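Local atomic coordinates of N-acetylneuraminic acid outer membrane channel protein NanC (Escherichia coli, PDB entry 2WJR), a protein that forms a monomeric beta-barrel channel in the outer membrane that lets N-acetylneuraminic acid, a sialic acid, enter the bacterium, with weak anion selectivity. Residues A[15-20]-A[35-40]; A[103-108]-A[125-130]; A[186-191]-A[202-207]. The protein carries 1 engineered substitution. One frame throughout, in Å; residues are numbered along the deposited sequence.

Contact 1 (A[15-20]-A[35-40])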
loop_
_atom_site.group_PDB
_atom_site.type_symbol
_atom_site.label_atom_id
_atom_site.label_comp_id
_atom_site.label_asym_id
_atom_site.label_seq_id
_atom_site.Cartn_x
_atom_site.Cartn_y
_atom_site.Cartn_z
ATOM N N TYR A 15 -3.854 15.310 6.547
ATOM C CA TYR A 15 -3.780 14.209 7.509
ATOM C C TYR A 15 -4.613 13.037 7.027
ATOM O O TYR A 15 -5.726 13.209 6.538
ATOM C CB TYR A 15 -4.351 14.612 8.869
ATOM C CG TYR A 15 -3.546 15.607 9.662
ATOM C CD1 TYR A 15 -2.321 15.257 10.220
ATOM C CD2 TYR A 15 -4.033 16.890 9.903
ATOM C CE1 TYR A 15 -1.579 16.174 10.973
ATOM C CE2 TYR A 15 -3.303 17.810 10.657
ATOM C CZ TYR A 15 -2.078 17.445 11.184
ATOM O OH TYR A 15 -1.355 18.347 11.925
ATOM N N GLU A 16 -4.087 11.834 7.211
ATOM C CA GLU A 16 -4.838 10.627 6.897
ATOM C C GLU A 16 -4.774 9.629 8.042
ATOM O O GLU A 16 -3.762 9.517 8.734
ATOM C CB GLU A 16 -4.317 9.985 5.621
ATOM C CG GLU A 16 -2.835 9.673 5.630
ATOM C CD GLU A 16 -2.394 9.004 4.337
ATOM O OE1 GLU A 16 -3.218 8.271 3.737
ATOM O OE2 GLU A 16 -1.223 9.198 3.928
ATOM N N THR A 17 -5.868 8.911 8.228
ATOM C CA THR A 17 -5.941 7.851 9.225
ATOM C C THR A 17 -6.356 6.569 8.543
ATOM O O THR A 17 -7.218 6.566 7.654
ATOM C CB THR A 17 -6.902 8.191 10.407
ATOM O OG1 THR A 17 -8.251 8.132 9.967
ATOM C CG2 THR A 17 -6.630 9.574 10.947
ATOM N N ARG A 18 -5.694 5.488 8.923
ATOM C CA ARG A 18 -6.035 4.186 8.437
ATOM C C ARG A 18 -6.415 3.318 9.623
ATOM O O ARG A 18 -5.745 3.304 10.657
ATOM C CB ARG A 18 -4.872 3.546 7.667
ATOM C CG ARG A 18 -5.276 2.226 6.986
ATOM C CD ARG A 18 -4.109 1.515 6.331
ATOM N NE ARG A 18 -3.127 1.084 7.310
ATOM C CZ ARG A 18 -2.013 0.412 7.029
ATOM N NH1 ARG A 18 -1.716 0.071 5.779
ATOM N NH2 ARG A 18 -1.192 0.066 8.004
ATOM N N LEU A 19 -7.506 2.604 9.447
ATOM C CA LEU A 19 -7.927 1.585 10.389
ATOM C C LEU A 19 -8.001 0.302 9.599
ATOM O O LEU A 19 -8.709 0.233 8.598
ATOM C CB LEU A 19 -9.284 1.948 10.972
ATOM C CG LEU A 19 -9.308 2.724 12.307
ATOM C CD1 LEU A 19 -9.107 1.728 13.446
ATOM C CD2 LEU A 19 -8.294 3.859 12.405
ATOM N N LYS A 20 -7.272 -0.715 10.041
ATOM C CA LYS A 20 -7.097 -1.906 9.226
ATOM C C LYS A 20 -7.210 -3.171 10.059
ATOM O O LYS A 20 -6.614 -3.266 11.111
ATOM C CB LYS A 20 -5.727 -1.854 8.567
ATOM C CG LYS A 20 -5.435 -2.997 7.622
ATOM C CD LYS A 20 -4.114 -2.773 6.931
ATOM C CE LYS A 20 -3.810 -3.855 5.926
ATOM N NZ LYS A 20 -2.374 -3.815 5.537
ATOM N N SER A 35 -10.168 1.136 6.172
ATOM C CA SER A 35 -10.692 2.438 5.790
ATOM C C SER A 35 -9.541 3.447 5.871
ATOM O O SER A 35 -8.718 3.386 6.779
ATOM C CB SER A 35 -11.823 2.848 6.733
ATOM O OG SER A 35 -11.338 2.897 8.058
ATOM N N ASN A 36 -9.505 4.366 4.907
ATOM C CA ASN A 36 -8.596 5.497 4.928
ATOM C C ASN A 36 -9.415 6.801 4.876
ATOM O O ASN A 36 -10.285 6.968 4.022
ATOM C CB ASN A 36 -7.654 5.445 3.737
ATOM C CG ASN A 36 -6.691 4.273 3.813
ATOM O OD1 ASN A 36 -5.688 4.313 4.549
ATOM N ND2 ASN A 36 -6.986 3.229 3.055
ATOM N N THR A 37 -9.120 7.700 5.800
ATOM C CA THR A 37 -9.733 9.028 5.829
ATOM C C THR A 37 -8.711 10.029 5.345
ATOM O O THR A 37 -7.506 9.778 5.416
ATOM C CB THR A 37 -10.152 9.436 7.250
ATOM O OG1 THR A 37 -8.985 9.572 8.069
ATOM C CG2 THR A 37 -11.102 8.413 7.846
ATOM N N TRP A 38 -9.198 11.165 4.855
ATOM C CA TRP A 38 -8.343 12.209 4.311
ATOM C C TRP A 38 -8.891 13.558 4.780
ATOM O O TRP A 38 -10.018 13.920 4.428
ATOM C CB TRP A 38 -8.347 12.138 2.786
ATOM C CG TRP A 38 -7.413 13.101 2.145
ATOM C CD1 TRP A 38 -7.681 14.390 1.788
ATOM C CD2 TRP A 38 -6.051 12.857 1.785
ATOM N NE1 TRP A 38 -6.568 14.971 1.235
ATOM C CE2 TRP A 38 -5.550 14.051 1.217
ATOM C CE3 TRP A 38 -5.206 11.745 1.880
ATOM C CZ2 TRP A 38 -4.239 14.163 0.741
ATOM C CZ3 TRP A 38 -3.905 11.854 1.414
ATOM C CH2 TRP A 38 -3.431 13.059 0.848
ATOM N N ASN A 39 -8.103 14.270 5.584
ATOM C CA ASN A 39 -8.481 15.590 6.097
ATOM C C ASN A 39 -7.451 16.633 5.707
ATOM O O ASN A 39 -6.384 16.737 6.329
ATOM C CB ASN A 39 -8.633 15.565 7.613
ATOM C CG ASN A 39 -9.819 14.733 8.060
ATOM O OD1 ASN A 39 -10.875 15.266 8.424
ATOM N ND2 ASN A 39 -9.659 13.415 8.011
ATOM N N THR A 40 -7.770 17.386 4.660
ATOM C CA THR A 40 -6.928 18.496 4.236
ATOM C C THR A 40 -7.047 19.616 5.273
ATOM O O THR A 40 -8.107 19.792 5.880
ATOM C CB THR A 40 -7.310 18.998 2.826
ATOM O OG1 THR A 40 -6.436 20.069 2.446
ATOM C CG2 THR A 40 -8.772 19.474 2.770
HETATM O O HOH W 1 -4.141 6.186 5.412
HETATM O O HOH W 2 -9.568 5.479 8.781
#
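Tyr15 and Asn39 face each other at one end of this antiparallel pairing, and Leu19 and Ser35 at the other. Backbone bonds tie both ends. Tyr15 N gives to Asn39 O at 2.9 Å, and Asn39 N gives to Tyr15 O in return. Leu19 and Ser35 exchange a matching pair of bonds. Between them, Thr37 N bonds to Thr17 O at 2.9 Å, while the return bond from Thr17 N to Thr37 O is weak. The two segments belong to the hairpin of strands 14-24 and 29-40, near the extracellular end of the KdgM-family beta-barrel. Among side chains, Thr17 and Thr37 meet hydroxyl to hydroxyl. Each OG1 sits between its own backbone N and carbonyl carbon (chi1 72° and 65°). Thr17 OG1 and Thr37 OG1 come within 2.5 Å, unusually short for a hydrogen bond, so the exact length is doubtful; either could be the donor. On the other face, Arg18 and Asn36 run side by side. Asn36 OD1 lies 3.2 Å from Arg18 CG, against the aliphatic part of the arginine. Water also joins the strands. Water 1 lies within bonding reach of both Asn36 OD1, at 2.6 Å, and Glu16 OE1. Water 2 bridges Thr17 O and Ser35 O. Beyond the pair, Glu16 OE2 forms salt bridges with Arg207 and Arg9, and Asn36 ND2 bonds to Asp53 and Glu34.

Contact 2 (A[103-108]-A[125-130]). With OCT (N-octane), chain G.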
loop_
_atom_site.group_PDB
_atom_site.type_symbol
_atom_site.label_atom_id
_atom_site.label_comp_id
_atom_site.label_asym_id
_atom_site.label_seq_id
_atom_site.Cartn_x
_atom_site.Cartn_y
_atom_site.Cartn_z
ATOM N N ILE A 103 7.859 -9.642 -3.784
ATOM C CA ILE A 103 7.592 -8.860 -5.009
ATOM C C ILE A 103 6.164 -9.115 -5.463
ATOM O O ILE A 103 5.689 -10.238 -5.449
ATOM C CB ILE A 103 8.624 -9.186 -6.126
ATOM C CG1 ILE A 103 8.457 -8.275 -7.365
ATOM C CG2 ILE A 103 8.569 -10.678 -6.524
ATOM C CD1 ILE A 103 9.272 -6.998 -7.330
ATOM N N ARG A 104 5.484 -8.059 -5.911
ATOM C CA ARG A 104 4.120 -8.165 -6.348
ATOM C C ARG A 104 3.910 -7.355 -7.618
ATOM O O ARG A 104 4.450 -6.261 -7.769
ATOM C CB ARG A 104 3.171 -7.663 -5.286
ATOM C CG ARG A 104 1.694 -7.906 -5.568
ATOM C CD ARG A 104 0.871 -7.374 -4.441
ATOM N NE ARG A 104 0.931 -5.918 -4.335
ATOM C CZ ARG A 104 0.462 -5.214 -3.315
ATOM N NH1 ARG A 104 -0.131 -5.827 -2.284
ATOM N NH2 ARG A 104 0.582 -3.896 -3.312
ATOM N N TYR A 105 3.160 -7.946 -8.528
ATOM C CA TYR A 105 2.594 -7.215 -9.638
ATOM C C TYR A 105 1.085 -7.216 -9.500
ATOM O O TYR A 105 0.453 -8.282 -9.323
ATOM C CB TYR A 105 2.985 -7.828 -10.985
ATOM C CG TYR A 105 2.116 -7.241 -12.070
ATOM C CD1 TYR A 105 2.386 -5.971 -12.586
ATOM C CD2 TYR A 105 0.989 -7.916 -12.529
ATOM C CE1 TYR A 105 1.578 -5.404 -13.569
ATOM C CE2 TYR A 105 0.167 -7.353 -13.503
ATOM C CZ TYR A 105 0.470 -6.096 -14.013
ATOM O OH TYR A 105 -0.354 -5.556 -14.972
ATOM N N ARG A 106 0.502 -6.020 -9.599
ATOM C CA ARG A 106 -0.940 -5.823 -9.510
ATOM C C ARG A 106 -1.412 -4.948 -10.677
ATOM O O ARG A 106 -0.743 -3.958 -11.017
ATOM C CB ARG A 106 -1.283 -5.123 -8.201
ATOM C CG ARG A 106 -2.797 -4.980 -7.893
ATOM C CD ARG A 106 -2.932 -4.413 -6.493
ATOM N NE ARG A 106 -3.085 -2.953 -6.487
ATOM C CZ ARG A 106 -2.728 -2.134 -5.505
ATOM N NH1 ARG A 106 -2.139 -2.591 -4.397
ATOM N NH2 ARG A 106 -2.966 -0.839 -5.629
ATOM N N TYR A 107 -2.534 -5.338 -11.268
ATOM C CA TYR A 107 -3.220 -4.569 -12.323
ATOM C C TYR A 107 -4.498 -3.967 -11.751
ATOM O O TYR A 107 -5.449 -4.699 -11.478
ATOM C CB TYR A 107 -3.567 -5.479 -13.501
ATOM C CG TYR A 107 -4.297 -4.780 -14.649
ATOM C CD1 TYR A 107 -3.687 -3.754 -15.353
ATOM C CD2 TYR A 107 -5.576 -5.167 -15.024
ATOM C CE1 TYR A 107 -4.336 -3.107 -16.403
ATOM C CE2 TYR A 107 -6.244 -4.535 -16.088
ATOM C CZ TYR A 107 -5.611 -3.498 -16.763
ATOM O OH TYR A 107 -6.264 -2.870 -17.813
ATOM N N ASP A 108 -4.493 -2.643 -11.589
ATOM C CA ASP A 108 -5.602 -1.895 -11.048
ATOM C C ASP A 108 -6.491 -1.424 -12.200
ATOM O O ASP A 108 -6.081 -0.591 -13.040
ATOM C CB ASP A 108 -5.091 -0.706 -10.255
ATOM C CG ASP A 108 -4.610 -1.092 -8.860
ATOM O OD1 ASP A 108 -4.957 -2.194 -8.367
ATOM O OD2 ASP A 108 -3.883 -0.290 -8.257
ATOM N N ASN A 125 -6.559 2.771 -15.944
ATOM C CA ASN A 125 -6.045 1.505 -15.425
ATOM C C ASN A 125 -4.548 1.639 -15.197
ATOM O O ASN A 125 -3.856 2.435 -15.866
ATOM C CB ASN A 125 -6.332 0.382 -16.389
ATOM C CG ASN A 125 -7.794 0.256 -16.715
ATOM O OD1 ASN A 125 -8.662 0.490 -15.854
ATOM N ND2 ASN A 125 -8.092 -0.113 -17.972
ATOM N N VAL A 126 -4.039 0.869 -14.236
ATOM C CA VAL A 126 -2.695 1.057 -13.772
ATOM C C VAL A 126 -1.942 -0.272 -13.600
ATOM O O VAL A 126 -2.505 -1.256 -13.119
ATOM C CB VAL A 126 -2.701 1.800 -12.438
ATOM C CG1 VAL A 126 -1.300 1.724 -11.796
ATOM C CG2 VAL A 126 -3.153 3.264 -12.623
ATOM N N HIS A 127 -0.681 -0.279 -14.015
ATOM C CA HIS A 127 0.236 -1.402 -13.771
ATOM C C HIS A 127 1.055 -1.055 -12.566
ATOM O O HIS A 127 1.723 -0.027 -12.565
ATOM C CB HIS A 127 1.195 -1.585 -14.934
ATOM C CG HIS A 127 0.543 -1.975 -16.220
ATOM N ND1 HIS A 127 -0.008 -3.219 -16.432
ATOM C CD2 HIS A 127 0.382 -1.288 -17.379
ATOM C CE1 HIS A 127 -0.506 -3.278 -17.652
ATOM N NE2 HIS A 127 -0.278 -2.120 -18.252
ATOM N N ARG A 128 1.032 -1.896 -11.529
ATOM C CA ARG A 128 1.701 -1.571 -10.281
ATOM C C ARG A 128 2.610 -2.718 -9.778
ATOM O O ARG A 128 2.200 -3.880 -9.722
ATOM C CB ARG A 128 0.687 -1.190 -9.199
ATOM C CG ARG A 128 1.335 -0.956 -7.851
ATOM C CD ARG A 128 0.354 -0.587 -6.789
ATOM N NE ARG A 128 1.024 -0.502 -5.481
ATOM C CZ ARG A 128 0.791 0.402 -4.528
ATOM N NH1 ARG A 128 -0.116 1.369 -4.687
ATOM N NH2 ARG A 128 1.502 0.342 -3.406
ATOM N N TRP A 129 3.843 -2.344 -9.435
ATOM C CA TRP A 129 4.825 -3.257 -8.868
ATOM C C TRP A 129 5.177 -2.793 -7.456
ATOM O O TRP A 129 5.390 -1.590 -7.212
ATOM C CB TRP A 129 6.096 -3.252 -9.716
ATOM C CG TRP A 129 5.991 -3.976 -10.996
ATOM C CD1 TRP A 129 5.663 -3.466 -12.231
ATOM C CD2 TRP A 129 6.223 -5.376 -11.183
ATOM N NE1 TRP A 129 5.668 -4.485 -13.166
ATOM C CE2 TRP A 129 6.013 -5.660 -12.541
ATOM C CE3 TRP A 129 6.576 -6.423 -10.318
ATOM C CZ2 TRP A 129 6.158 -6.957 -13.060
ATOM C CZ3 TRP A 129 6.718 -7.702 -10.831
ATOM C CH2 TRP A 129 6.520 -7.954 -12.193
ATOM N N ASP A 130 5.256 -3.748 -6.523
ATOM C CA ASP A 130 5.767 -3.479 -5.199
ATOM C C ASP A 130 6.869 -4.487 -4.876
ATOM O O ASP A 130 6.738 -5.665 -5.181
ATOM C CB ASP A 130 4.658 -3.588 -4.151
ATOM C CG ASP A 130 3.634 -2.468 -4.254
ATOM O OD1 ASP A 130 3.828 -1.408 -3.619
ATOM O OD2 ASP A 130 2.603 -2.696 -4.927
HETATM C C1 OCT G . -3.811 -5.569 -19.827
HETATM C C2 OCT G . -2.931 -6.353 -18.837
HETATM C C3 OCT G . -3.774 -7.167 -17.838
HETATM C C4 OCT G . -2.933 -7.890 -16.769
HETATM C C5 OCT G . -3.831 -8.625 -15.744
HETATM C C6 OCT G . -3.083 -9.745 -14.991
HETATM C C7 OCT G . -3.735 -10.122 -13.644
HETATM C C8 OCT G . -2.697 -10.416 -12.542
HETATM O O HOH W 3 1.891 -4.644 -6.598
#
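This is an antiparallel strand pairing in the barrel wall, between strands 99-110 and 126-136. Arg104, Arg106 and Asp108 pair with Asp130, Arg128 and Val126 through two backbone bonds each. One face carries charge, the other aromatic rings and a bound n-octane. On the charged face, Arg104 NH2 meets Asp130 OD2 at 2.9 Å, from above the carboxylate plane. Arg128 grips the same carboxylate side-on: NE goes to OD2 and NH2 to OD1, both on syn lone pairs. Water 3 accepts from Arg104 NE and can donate to Asp130 OD2. Outside the pair, Asp130 OD1 also accepts from Thr148 and Gln146. Arg106 holds Asp108 with NE and NH2, and its guanidinium stacks on that of Arg128, centres 4.5 Å apart and planes at 30°. Arg128 CD lies over one face of the Arg106 group, 3.5 Å from NH2. An alanine in place of Arg106 would probably leave the Asp108 carboxylate without this two-pronged partner and take away the group stacked on one face of the Arg128 guanidinium. On the aromatic face, Tyr105 CB sits over the six-membered ring of Trp129, 3.6 Å from its centroid, in a CH-pi contact. With Tyr105 CG anti to the backbone N (chi1 167°), the ring starts out beside the indole, and Tyr105 CD1 is 3.6 Å from Trp129 CE2. Tyr105 OH and His127 ND1 share a hydrogen bond of 2.8 Å at the edges of both rings. Octane C3 lies over the centre of the Tyr107 ring, whose OH bonds to Gln153. The hydrocarbon here is consistent with a lipid-facing surface. On the charged face, the two carboxylates probably offset the repulsion between the close arginines.

Contact 3 (A[186-191]-A[202-207])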
loop_
_atom_site.group_PDB
_atom_site.type_symbol
_atom_site.label_atom_id
_atom_site.label_comp_id
_atom_site.label_asym_id
_atom_site.label_seq_id
_atom_site.Cartn_x
_atom_site.Cartn_y
_atom_site.Cartn_z
ATOM N N TYR A 186 8.256 6.599 7.542
ATOM C CA TYR A 186 8.465 7.699 6.624
ATOM C C TYR A 186 8.232 7.184 5.200
ATOM O O TYR A 186 8.763 6.137 4.814
ATOM C CB TYR A 186 9.876 8.303 6.766
ATOM C CG TYR A 186 10.206 9.184 5.575
ATOM C CD1 TYR A 186 9.723 10.489 5.498
ATOM C CD2 TYR A 186 10.952 8.696 4.504
ATOM C CE1 TYR A 186 9.979 11.286 4.389
ATOM C CE2 TYR A 186 11.211 9.484 3.395
ATOM C CZ TYR A 186 10.724 10.779 3.346
ATOM O OH TYR A 186 10.982 11.556 2.238
ATOM N N ASP A 187 7.427 7.911 4.429
ATOM C CA ASP A 187 7.259 7.603 3.016
ATOM C C ASP A 187 7.621 8.820 2.183
ATOM O O ASP A 187 7.404 9.967 2.603
ATOM C CB ASP A 187 5.820 7.202 2.682
ATOM C CG ASP A 187 5.173 6.435 3.778
ATOM O OD1 ASP A 187 5.565 5.272 3.992
ATOM O OD2 ASP A 187 4.281 6.997 4.445
ATOM N N TYR A 188 8.205 8.548 1.027
ATOM C CA TYR A 188 8.324 9.541 -0.019
ATOM C C TYR A 188 7.440 9.092 -1.180
ATOM O O TYR A 188 7.653 8.015 -1.789
ATOM C CB TYR A 188 9.768 9.735 -0.456
ATOM C CG TYR A 188 9.842 10.820 -1.512
ATOM C CD1 TYR A 188 10.246 10.529 -2.808
ATOM C CD2 TYR A 188 9.426 12.118 -1.218
ATOM C CE1 TYR A 188 10.289 11.518 -3.786
ATOM C CE2 TYR A 188 9.455 13.114 -2.185
ATOM C CZ TYR A 188 9.879 12.800 -3.468
ATOM O OH TYR A 188 9.894 13.778 -4.430
ATOM N N LEU A 189 6.420 9.899 -1.473
ATOM C CA LEU A 189 5.420 9.519 -2.460
ATOM C C LEU A 189 5.581 10.262 -3.805
ATOM O O LEU A 189 4.605 10.497 -4.519
ATOM C CB LEU A 189 4.042 9.731 -1.860
ATOM C CG LEU A 189 3.833 9.004 -0.528
ATOM C CD1 LEU A 189 2.428 9.297 -0.018
ATOM C CD2 LEU A 189 4.055 7.477 -0.660
ATOM N N ASP A 190 6.828 10.578 -4.148
ATOM C CA ASP A 190 7.169 11.231 -5.414
ATOM C C ASP A 190 6.577 12.661 -5.359
ATOM O O ASP A 190 6.119 13.110 -4.317
ATOM C CB ASP A 190 6.598 10.396 -6.579
ATOM C CG ASP A 190 7.358 10.579 -7.886
ATOM O OD1 ASP A 190 7.531 11.748 -8.342
ATOM O OD2 ASP A 190 7.725 9.546 -8.492
ATOM N N ARG A 191 6.593 13.376 -6.469
ATOM C CA ARG A 191 6.003 14.719 -6.483
ATOM C C ARG A 191 4.506 14.632 -6.769
ATOM O O ARG A 191 4.040 15.110 -7.791
ATOM C CB ARG A 191 6.712 15.573 -7.523
ATOM C CG ARG A 191 8.193 15.779 -7.219
ATOM C CD ARG A 191 8.765 16.897 -8.123
ATOM N NE ARG A 191 8.121 18.167 -7.782
ATOM C CZ ARG A 191 8.435 18.913 -6.714
ATOM N NH1 ARG A 191 7.783 20.055 -6.471
ATOM N NH2 ARG A 191 9.419 18.552 -5.899
ATOM N N SER A 202 6.370 17.975 -3.777
ATOM C CA SER A 202 7.067 16.916 -3.043
ATOM C C SER A 202 6.161 16.381 -1.920
ATOM O O SER A 202 5.644 17.154 -1.105
ATOM C CB SER A 202 8.369 17.469 -2.473
ATOM O OG SER A 202 9.221 16.427 -2.042
ATOM N N GLU A 203 5.977 15.062 -1.872
ATOM C CA GLU A 203 5.040 14.476 -0.927
ATOM C C GLU A 203 5.778 13.578 0.049
ATOM O O GLU A 203 5.892 12.357 -0.161
ATOM C CB GLU A 203 3.941 13.707 -1.680
ATOM C CG GLU A 203 2.775 13.203 -0.814
ATOM C CD GLU A 203 1.773 14.292 -0.486
ATOM O OE1 GLU A 203 0.563 14.014 -0.521
ATOM O OE2 GLU A 203 2.191 15.422 -0.194
ATOM N N ASN A 204 6.322 14.199 1.090
ATOM C CA ASN A 204 6.809 13.472 2.259
ATOM C C ASN A 204 5.613 13.059 3.113
ATOM O O ASN A 204 4.620 13.778 3.203
ATOM C CB ASN A 204 7.753 14.345 3.087
ATOM C CG ASN A 204 8.948 14.784 2.313
ATOM O OD1 ASN A 204 9.706 13.961 1.802
ATOM N ND2 ASN A 204 9.138 16.104 2.211
ATOM N N SER A 205 5.697 11.882 3.710
ATOM C CA SER A 205 4.613 11.337 4.489
ATOM C C SER A 205 5.249 10.834 5.772
ATOM O O SER A 205 6.248 10.116 5.745
ATOM C CB SER A 205 3.893 10.218 3.722
ATOM O OG SER A 205 2.972 9.498 4.541
ATOM N N TYR A 206 4.689 11.284 6.888
ATOM C CA TYR A 206 5.167 10.934 8.210
ATOM C C TYR A 206 4.040 10.272 8.947
ATOM O O TYR A 206 2.968 10.833 9.094
ATOM C CB TYR A 206 5.612 12.182 8.972
ATOM C CG TYR A 206 6.588 12.994 8.191
ATOM C CD1 TYR A 206 6.148 13.971 7.303
ATOM C CD2 TYR A 206 7.952 12.776 8.315
ATOM C CE1 TYR A 206 7.039 14.709 6.571
ATOM C CE2 TYR A 206 8.870 13.519 7.568
ATOM C CZ TYR A 206 8.407 14.475 6.710
ATOM O OH TYR A 206 9.319 15.196 5.990
ATOM N N ARG A 207 4.300 9.071 9.437
ATOM C CA ARG A 207 3.245 8.245 9.974
ATOM C C ARG A 207 3.645 7.607 11.279
ATOM O O ARG A 207 4.800 7.256 11.492
ATOM C CB ARG A 207 2.899 7.136 8.982
ATOM C CG ARG A 207 2.064 7.581 7.847
ATOM C CD ARG A 207 2.107 6.578 6.695
ATOM N NE ARG A 207 1.352 7.057 5.535
ATOM C CZ ARG A 207 1.191 6.364 4.402
ATOM N NH1 ARG A 207 1.759 5.173 4.254
ATOM N NH2 ARG A 207 0.487 6.872 3.406
#
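Ser202 meets two residues of 186-191. Its OG lies at the edge of the Tyr188 ring, 3.3 Å from CE2, and its backbone N lies over one face of the Arg191 guanidinium. Arg191 NE itself bonds to Asn200. Glu203 comes next and is held through its backbone. Its N gives to Asp190 O at 3.1 Å with a bent bond, and its O accepts from Leu189 N in a nearly straight one. Its CG packs 3.8 Å from Leu189 CB, while the carboxylate leads away to Arg9 and Ser12. Asn204 turns its amide oxygen to the tyrosines. Tyr186 OH donates to Asn204 OD1 at 2.8 Å. OD1 lies in the plane of the phenol ring, and OH stands 24° off the amide plane. OD1 also lies near Tyr188 CD2. Ser205 and Asp187 form a hydrogen-bonded backbone pair, and their side chains add a third link. Ser205 OG is anti to its backbone N (chi1 170°) and gives its proton to the anti lone pair of Asp187 OD2. Tyr206 lies alongside Tyr186, with CE2 3.8 Å from Tyr186 CD1 and the ring planes at 55°. Arg207 closes the segment. Its side chain crosses that of Asp187 at about a right angle, with OD2 over one face of the guanidinium and 3.1 Å from NH1. This salt bridge rests on charge alone, since no N-H points at the oxygen. The two terminal nitrogens have other partners: NH2 meets Glu16 and NH1 meets Glu185. Asp187 OD2 thus faces both a hydroxyl and a cation. The arrangement is an antiparallel pairing of neighbouring porin-barrel strands, 180-188 and 198-212, where they leave the membrane for an extracellular loop that includes strand 193-195.

How the contacts relate
All three contacts are antiparallel neighbour pairings in the wall of one barrel. Contact 1 closes along the chain before contact 2 opens, and contact 2 closes before contact 3. Contacts 1 and 3 touch: Glu16 OE2 of 15-20 forms a salt bridge of 2.9 Å with Arg207 NH2 of 202-207. Strand 2-9 stands between them in the wall, and its Arg9 binds Glu16 of contact 1 and Glu203 of contact 3. Contact 2 lies across the chain's centre from contact 1, their centres about 22 Å apart. It is about 20 Å from contact 3 between centres, and its nearest atoms are about 8 Å from either. Octane touches contact 2.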